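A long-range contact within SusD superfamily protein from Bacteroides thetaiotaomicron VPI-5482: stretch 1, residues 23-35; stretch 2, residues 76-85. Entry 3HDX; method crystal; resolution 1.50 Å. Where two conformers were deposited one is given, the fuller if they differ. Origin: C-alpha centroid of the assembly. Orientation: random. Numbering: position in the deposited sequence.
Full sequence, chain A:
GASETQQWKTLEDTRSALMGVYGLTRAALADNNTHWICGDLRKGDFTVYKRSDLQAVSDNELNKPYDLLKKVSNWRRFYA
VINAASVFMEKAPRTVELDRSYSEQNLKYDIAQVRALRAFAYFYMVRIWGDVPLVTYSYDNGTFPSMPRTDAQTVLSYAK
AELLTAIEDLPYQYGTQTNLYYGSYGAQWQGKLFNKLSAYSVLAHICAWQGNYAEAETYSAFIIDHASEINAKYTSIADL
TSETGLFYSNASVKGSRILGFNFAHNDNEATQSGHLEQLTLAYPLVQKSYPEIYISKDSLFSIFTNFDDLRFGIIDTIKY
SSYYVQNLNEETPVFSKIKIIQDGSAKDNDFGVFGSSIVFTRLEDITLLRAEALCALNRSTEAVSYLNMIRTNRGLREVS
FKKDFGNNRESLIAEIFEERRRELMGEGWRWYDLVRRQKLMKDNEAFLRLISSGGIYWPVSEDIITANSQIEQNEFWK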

ATOM      1  N   GLY A  23      -3.131  11.527  -9.642  1.00 13.37           N
ATOM      2  CA  GLY A  23      -3.679  12.336  -8.571  1.00 13.02           C
ATOM      3  C   GLY A  23      -4.904  11.742  -7.917  1.00 13.79           C
ATOM      4  O   GLY A  23      -5.045  11.764  -6.687  1.00 15.31           O
ATOM      5  N   LEU A  24      -5.794  11.213  -8.759  1.00 13.30           N
ATOM      6  CA  LEU A  24      -6.997  10.556  -8.279  1.00 11.67           C
ATOM      7  C   LEU A  24      -6.662   9.309  -7.472  1.00 12.82           C
ATOM      8  O   LEU A  24      -7.348   9.024  -6.495  1.00 13.18           O
ATOM      9  N   THR A  25      -5.632   8.568  -7.904  1.00 13.10           N
ATOM     10  CA  THR A  25      -5.227   7.330  -7.196  1.00 13.16           C
ATOM     11  C   THR A  25      -4.667   7.680  -5.805  1.00 13.52           C
ATOM     12  O   THR A  25      -5.050   7.094  -4.807  1.00 14.10           O
ATOM     13  N   ARG A  26      -3.850   8.722  -5.749  1.00 12.47           N
ATOM     14  CA  ARG A  26      -3.319   9.235  -4.467  1.00 14.16           C
ATOM     15  C   ARG A  26      -4.497   9.647  -3.570  1.00 13.74           C
ATOM     16  O   ARG A  26      -4.565   9.252  -2.421  1.00 13.82           O
ATOM     17  N   ALA A  27      -5.458  10.391  -4.144  1.00 13.89           N
ATOM     18  CA  ALA A  27      -6.624  10.842  -3.390  1.00 13.93           C
ATOM     19  C   ALA A  27      -7.465   9.694  -2.833  1.00 14.30           C
ATOM     20  O   ALA A  27      -7.967   9.784  -1.699  1.00 13.93           O
ATOM     21  N   ALA A  28      -7.585   8.592  -3.579  1.00 13.70           N
ATOM     22  CA  ALA A  28      -8.367   7.440  -3.108  1.00 13.61           C
ATOM     23  C   ALA A  28      -7.791   6.846  -1.822  1.00 12.80           C
ATOM     24  O   ALA A  28      -8.514   6.477  -0.922  1.00 13.66           O
ATOM     25  N   LEU A  29      -6.461   6.773  -1.778  1.00 13.28           N
ATOM     26  CA  LEU A  29      -5.728   6.217  -0.621  1.00 12.65           C
ATOM     27  C   LEU A  29      -5.564   7.223   0.504  1.00 12.94           C
ATOM     28  O   LEU A  29      -5.512   6.850   1.667  1.00 15.23           O
ATOM     29  N   ALA A  30      -5.468   8.497   0.156  1.00 13.94           N
ATOM     30  CA  ALA A  30      -5.171   9.550   1.146  1.00 15.04           C
ATOM     31  C   ALA A  30      -6.402  10.166   1.794  1.00 15.36           C
ATOM     32  O   ALA A  30      -6.321  10.598   2.937  1.00 14.79           O
ATOM     33  N   ASP A  31      -7.530  10.187   1.096  1.00 16.05           N
ATOM     34  CA  ASP A  31      -8.712  10.850   1.627  0.50 16.71           C
ATOM     35  C   ASP A  31      -9.131  10.198   2.956  1.00 15.39           C
ATOM     36  O   ASP A  31      -9.177   8.969   3.101  1.00 14.84           O
ATOM     37  N   ASN A  32      -9.377  11.055   3.945  1.00 15.53           N
ATOM     38  CA  ASN A  32      -9.702  10.621   5.319  1.00 16.46           C
ATOM     39  C   ASN A  32      -8.678   9.635   5.909  1.00 14.11           C
ATOM     40  O   ASN A  32      -9.000   8.851   6.806  1.00 15.64           O
ATOM     41  N   ASN A  33      -7.429   9.737   5.440  1.00 13.60           N
ATOM     42  CA  ASN A  33      -6.355   8.855   5.880  1.00 13.47           C
ATOM     43  C   ASN A  33      -6.660   7.361   5.679  1.00 12.89           C
ATOM     44  O   ASN A  33      -6.162   6.505   6.418  1.00 12.58           O
ATOM     45  N   THR A  34      -7.411   7.072   4.620  1.00 12.87           N
ATOM     46  CA  THR A  34      -7.819   5.725   4.257  1.00 11.41           C
ATOM     47  C   THR A  34      -6.711   4.688   4.376  1.00 11.88           C
ATOM     48  O   THR A  34      -6.895   3.644   4.975  1.00 11.89           O
ATOM     49  N   HIS A  35      -5.553   4.991   3.811  1.00 11.25           N
ATOM     50  CA  HIS A  35      -4.484   3.991   3.763  1.00 11.72           C
ATOM     51  C   HIS A  35      -4.111   3.444   5.145  1.00 11.06           C
ATOM     52  O   HIS A  35      -4.015   2.230   5.347  1.00 11.93           O
ATOM     53  N   ARG A  76     -16.643   5.786  -3.817  1.00 14.50           N
ATOM     54  CA  ARG A  76     -16.654   6.664  -4.995  0.50 14.85           C
ATOM     55  C   ARG A  76     -15.250   7.050  -5.492  1.00 14.14           C
ATOM     56  O   ARG A  76     -15.008   7.061  -6.696  1.00 14.51           O
ATOM     57  N   ARG A  77     -14.360   7.420  -4.561  1.00 13.23           N
ATOM     58  CA  ARG A  77     -13.020   7.838  -4.911  1.00 13.90           C
ATOM     59  C   ARG A  77     -12.218   6.795  -5.700  1.00 13.04           C
ATOM     60  O   ARG A  77     -11.387   7.152  -6.525  1.00 14.31           O
ATOM     61  N   PHE A  78     -12.507   5.524  -5.469  1.00 12.91           N
ATOM     62  CA  PHE A  78     -11.891   4.458  -6.268  1.00 13.15           C
ATOM     63  C   PHE A  78     -12.452   4.420  -7.686  1.00 12.96           C
ATOM     64  O   PHE A  78     -11.692   4.312  -8.632  1.00 12.36           O
ATOM     65  N   TYR A  79     -13.769   4.507  -7.830  1.00 12.67           N
ATOM     66  CA  TYR A  79     -14.387   4.575  -9.163  1.00 12.85           C
ATOM     67  C   TYR A  79     -13.957   5.844  -9.913  1.00 12.84           C
ATOM     68  O   TYR A  79     -13.874   5.824 -11.144  1.00 13.53           O
ATOM     69  N   ALA A  80     -13.597   6.922  -9.192  1.00 13.47           N
ATOM     70  CA  ALA A  80     -13.063   8.104  -9.879  1.00 14.01           C
ATOM     71  C   ALA A  80     -11.765   7.762 -10.627  1.00 13.74           C
ATOM     72  O   ALA A  80     -11.526   8.243 -11.745  1.00 15.15           O
ATOM     73  N   VAL A  81     -10.921   6.938  -9.996  1.00 12.63           N
ATOM     74  CA  VAL A  81      -9.679   6.493 -10.654  1.00 13.00           C
ATOM     75  C   VAL A  81     -10.013   5.638 -11.889  1.00 12.35           C
ATOM     76  O   VAL A  81      -9.477   5.845 -12.981  1.00 15.10           O
ATOM     77  N   ILE A  82     -10.846   4.630 -11.658  1.00 13.32           N
ATOM     78  CA  ILE A  82     -11.217   3.640 -12.684  1.00 12.70           C
ATOM     79  C   ILE A  82     -11.820   4.356 -13.916  1.00 12.81           C
ATOM     80  O   ILE A  82     -11.433   4.096 -15.036  1.00 13.22           O
ATOM     81  N   ASN A  83     -12.735   5.297 -13.686  1.00 12.67           N
ATOM     82  CA  ASN A  83     -13.396   6.003 -14.776  1.00 13.34           C
ATOM     83  C   ASN A  83     -12.411   6.926 -15.531  1.00 13.29           C
ATOM     84  O   ASN A  83     -12.402   6.978 -16.777  1.00 13.77           O
ATOM     85  N   ALA A  84     -11.573   7.655 -14.795  1.00 14.17           N
ATOM     86  CA  ALA A  84     -10.578   8.532 -15.438  1.00 13.77           C
ATOM     87  C   ALA A  84      -9.606   7.707 -16.304  1.00 13.13           C
ATOM     88  O   ALA A  84      -9.234   8.114 -17.425  1.00 13.42           O
ATOM     89  N   ALA A  85      -9.191   6.542 -15.793  1.00 13.39           N
ATOM     90  CA  ALA A  85      -8.336   5.622 -16.575  1.00 12.21           C
ATOM     91  C   ALA A  85      -9.067   5.116 -17.828  1.00 12.38           C
ATOM     92  O   ALA A  85      -8.493   5.144 -18.909  1.00 12.95           O
TER

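The main polar interactions of this contact come from the side chain of Arg77, which points toward stretch 1 and reaches alongside the last residues of stretch 1. With chi1 in p (63°) and chi2 and chi3 both t, the chain is extended beyond its first bond and carries the guanidinium to two acceptors. Arg77 NE donates to Ala28 O at 2.9 Å, with the carbonyl lying at the edge of the guanidinium, near its plane. This carbonyl receives no backbone hydrogen bond from within its own stretch, so the arginine supplies a donor to it. Farther out, Arg77 NH2 makes a weak hydrogen bond to Thr34 OG1, short at 2.8 Å but bent to 123° at the hydrogen. Thr34, chi1 m, points toward stretch 2, and its hydroxyl donates to the backbone of its own turn, Thr34 OG1 to Asp31 O at 2.7 Å; the same oxygen thus accepts from the arginine while bracing the turn. Asp31, also pointing toward stretch 2, packs against the aliphatic part of the arginine, Asp31 CB lying 4.0 Å from Arg77 CD.

A single water ties the two backbones together. It donates to Leu24 O at 2.7 Å and to Arg77 O at 2.8 Å, bridging carbonyls that are themselves 4.5 Å apart, Leu24 O to Arg77 O.

The helices run nearly antiparallel, at 166°, with their axes approaching to 8.5 Å. Such close packing is matched by a small residue at the tightest register point, where Ala28 CA and Arg77 CA are 5.0 Å apart. The methyl of Ala28 sits over one face of the Phe78 ring, Ala28 CB being 3.8 Å from the ring centroid and only 15° off its normal, a CH-pi contact. Phe78 (chi1 m, chi2 -85°) leaves its helix sideways, but its ring comes nearer to stretch 1. Leu29 behaves similarly: its CA-to-CB bond points away, yet its m,p rotamer brings Leu29 CD1 to 4.0 Å from Phe78 CE1.

Toward the start of stretch 1, Leu24 points at the opposing helix in an m,t rotamer and packs along successive turns. Leu24 CB lies 3.9 Å from Val81 CG2, Leu24 CD2 lies 4.3 Å from Ala80 CB, and Leu24 CD1 comes to 3.5 Å from Ala84 CB. Val81, chi1 t, also places CG2 4.3 Å from Ala28 CB, while its other methyl, Val81 CG1, approaches Thr25 OG1 at 3.3 Å. Together the two stretches bury 472 Å².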

ATOM      1  CB  LEU A  24      -7.941  10.224  -9.436  1.00 12.18           C
ATOM      2  CG  LEU A  24      -8.597  11.435 -10.116  1.00 13.76           C
ATOM      3  CD1 LEU A  24      -9.247  11.002 -11.423  1.00 15.48           C
ATOM      4  CD2 LEU A  24      -9.595  12.066  -9.146  1.00 15.21           C
ATOM      5  CB  THR A  25      -4.253   6.470  -7.996  1.00 12.37           C
ATOM      6  OG1 THR A  25      -4.739   6.296  -9.350  1.00 13.65           O
ATOM      7  CG2 THR A  25      -4.101   5.109  -7.294  1.00 12.45           C
ATOM      8  CB  ARG A  26      -2.388  10.402  -4.719  1.00 16.66           C
ATOM      9  CG  ARG A  26      -1.795  10.995  -3.468  1.00 20.43           C
ATOM     10  CD  ARG A  26      -0.905  12.140  -3.791  1.00 24.02           C
ATOM     11  NE  ARG A  26      -1.650  13.309  -4.315  1.00 29.09           N
ATOM     12  CZ  ARG A  26      -1.494  13.900  -5.519  1.00 33.51           C
ATOM     13  NH1 ARG A  26      -0.575  13.525  -6.418  1.00 35.66           N
ATOM     14  NH2 ARG A  26      -2.268  14.945  -5.830  1.00 35.97           N
ATOM     15  CB  ALA A  27      -7.483  11.771  -4.235  1.00 15.33           C
ATOM     16  CB  ALA A  28      -8.468   6.328  -4.194  1.00 13.34           C
ATOM     17  CB  LEU A  29      -4.336   5.696  -1.033  1.00 13.55           C
ATOM     18  CG  LEU A  29      -4.323   4.282  -1.606  1.00 13.05           C
ATOM     19  CD1 LEU A  29      -5.196   4.100  -2.826  1.00 14.20           C
ATOM     20  CD2 LEU A  29      -2.902   3.852  -1.878  1.00 13.79           C
ATOM     21  CB  ALA A  30      -4.295  10.666   0.529  1.00 17.90           C
ATOM     22  CB  ASP A  31      -9.841  10.928   0.581  0.50 18.15           C
ATOM     23  CG  ASP A  31      -9.590  12.009  -0.532  0.50 20.05           C
ATOM     24  OD1 ASP A  31      -8.553  12.733  -0.562  0.50 19.76           O
ATOM     25  OD2 ASP A  31     -10.471  12.100  -1.424  0.50 24.44           O
ATOM     26  CB  ASN A  32     -11.132  10.062   5.375  1.00 17.92           C
ATOM     27  CG  ASN A  32     -12.166  11.137   5.045  1.00 20.94           C
ATOM     28  OD1 ASN A  32     -12.929  11.010   4.082  1.00 23.86           O
ATOM     29  ND2 ASN A  32     -12.121  12.226   5.788  1.00 20.82           N
ATOM     30  CB  ASN A  33      -5.954   9.184   7.332  1.00 15.39           C
ATOM     31  CG  ASN A  33      -5.327  10.527   7.454  1.00 17.65           C
ATOM     32  OD1 ASN A  33      -4.568  10.924   6.578  1.00 19.19           O
ATOM     33  ND2 ASN A  33      -5.723  11.289   8.480  1.00 18.78           N
ATOM     34  CB  THR A  34      -8.422   5.689   2.808  1.00 12.48           C
ATOM     35  OG1 THR A  34      -9.710   6.321   2.825  1.00 13.64           O
ATOM     36  CG2 THR A  34      -8.509   4.251   2.252  1.00 13.02           C
ATOM     37  CB  HIS A  35      -3.266   4.580   3.034  1.00 11.67           C
ATOM     38  CG  HIS A  35      -2.168   3.584   2.770  1.00 12.48           C
ATOM     39  ND1 HIS A  35      -2.325   2.473   1.967  1.00 12.83           N
ATOM     40  CD2 HIS A  35      -0.871   3.584   3.168  1.00 13.41           C
ATOM     41  CE1 HIS A  35      -1.174   1.819   1.917  1.00 13.11           C
ATOM     42  NE2 HIS A  35      -0.277   2.472   2.637  1.00 12.37           N
ATOM     43  CB  ARG A  76     -17.535   7.908  -4.720  0.50 17.64           C
ATOM     44  CG  ARG A  76     -17.793   8.794  -5.906  0.50 21.33           C
ATOM     45  CD  ARG A  76     -18.698  10.015  -5.595  0.50 23.65           C
ATOM     46  NE  ARG A  76     -18.920  10.798  -6.811  0.50 26.90           N
ATOM     47  CZ  ARG A  76     -19.966  10.647  -7.621  0.50 28.11           C
ATOM     48  NH1 ARG A  76     -20.916   9.767  -7.338  0.50 28.54           N
ATOM     49  NH2 ARG A  76     -20.071  11.393  -8.714  0.50 29.20           N
ATOM     50  CB  ARG A  77     -12.248   8.311  -3.678  1.00 15.74           C
ATOM     51  CG  ARG A  77     -12.029   7.234  -2.628  1.00 16.95           C
ATOM     52  CD  ARG A  77     -11.598   7.824  -1.272  1.00 17.00           C
ATOM     53  NE  ARG A  77     -11.325   6.794  -0.266  1.00 16.24           N
ATOM     54  CZ  ARG A  77     -12.254   6.157   0.464  1.00 16.74           C
ATOM     55  NH1 ARG A  77     -13.569   6.375   0.262  1.00 18.70           N
ATOM     56  NH2 ARG A  77     -11.890   5.278   1.411  1.00 15.96           N
ATOM     57  CB  PHE A  78     -11.974   3.117  -5.545  1.00 14.22           C
ATOM     58  CG  PHE A  78     -11.107   3.086  -4.330  1.00 14.14           C
ATOM     59  CD1 PHE A  78      -9.750   2.746  -4.470  1.00 13.02           C
ATOM     60  CD2 PHE A  78     -11.569   3.491  -3.093  1.00 14.63           C
ATOM     61  CE1 PHE A  78      -8.903   2.750  -3.362  1.00 13.29           C
ATOM     62  CE2 PHE A  78     -10.697   3.513  -2.002  1.00 14.03           C
ATOM     63  CZ  PHE A  78      -9.394   3.146  -2.143  1.00 14.33           C
ATOM     64  CB  TYR A  79     -15.905   4.359  -9.141  1.00 12.79           C
ATOM     65  CG  TYR A  79     -16.192   2.926  -8.856  1.00 11.30           C
ATOM     66  CD1 TYR A  79     -15.971   1.968  -9.859  1.00 11.19           C
ATOM     67  CD2 TYR A  79     -16.654   2.499  -7.626  1.00 12.23           C
ATOM     68  CE1 TYR A  79     -16.160   0.629  -9.613  1.00 12.25           C
ATOM     69  CE2 TYR A  79     -16.854   1.178  -7.392  1.00 13.35           C
ATOM     70  CZ  TYR A  79     -16.619   0.238  -8.388  1.00 13.02           C
ATOM     71  OH  TYR A  79     -16.785  -1.079  -8.080  1.00 13.66           O
ATOM     72  CB  ALA A  80     -12.855   9.285  -8.912  1.00 14.14           C
ATOM     73  CB  VAL A  81      -8.826   5.642  -9.713  1.00 12.84           C
ATOM     74  CG1 VAL A  81      -7.608   5.035 -10.460  1.00 13.75           C
ATOM     75  CG2 VAL A  81      -8.411   6.437  -8.466  1.00 13.79           C
ATOM     76  CB  ILE A  82     -12.200   2.609 -12.076  1.00 13.02           C
ATOM     77  CG1 ILE A  82     -11.444   1.724 -11.052  1.00 13.77           C
ATOM     78  CG2 ILE A  82     -12.915   1.761 -13.161  1.00 13.04           C
ATOM     79  CD1 ILE A  82     -12.349   1.048  -9.983  1.00 14.54           C
ATOM     80  CB  ASN A  83     -14.604   6.775 -14.237  1.00 14.80           C
ATOM     81  CG  ASN A  83     -15.624   7.075 -15.298  1.00 15.11           C
ATOM     82  OD1 ASN A  83     -15.795   6.291 -16.228  1.00 17.60           O
ATOM     83  ND2 ASN A  83     -16.346   8.158 -15.128  1.00 18.75           N
ATOM     84  CB  ALA A  84      -9.821   9.353 -14.400  1.00 14.32           C
ATOM     85  CB  ALA A  85      -7.869   4.437 -15.689  1.00 13.08           C
TER
HETATM   86  O   HOH W   1      -9.986   9.534  -6.316  1.00 14.98           O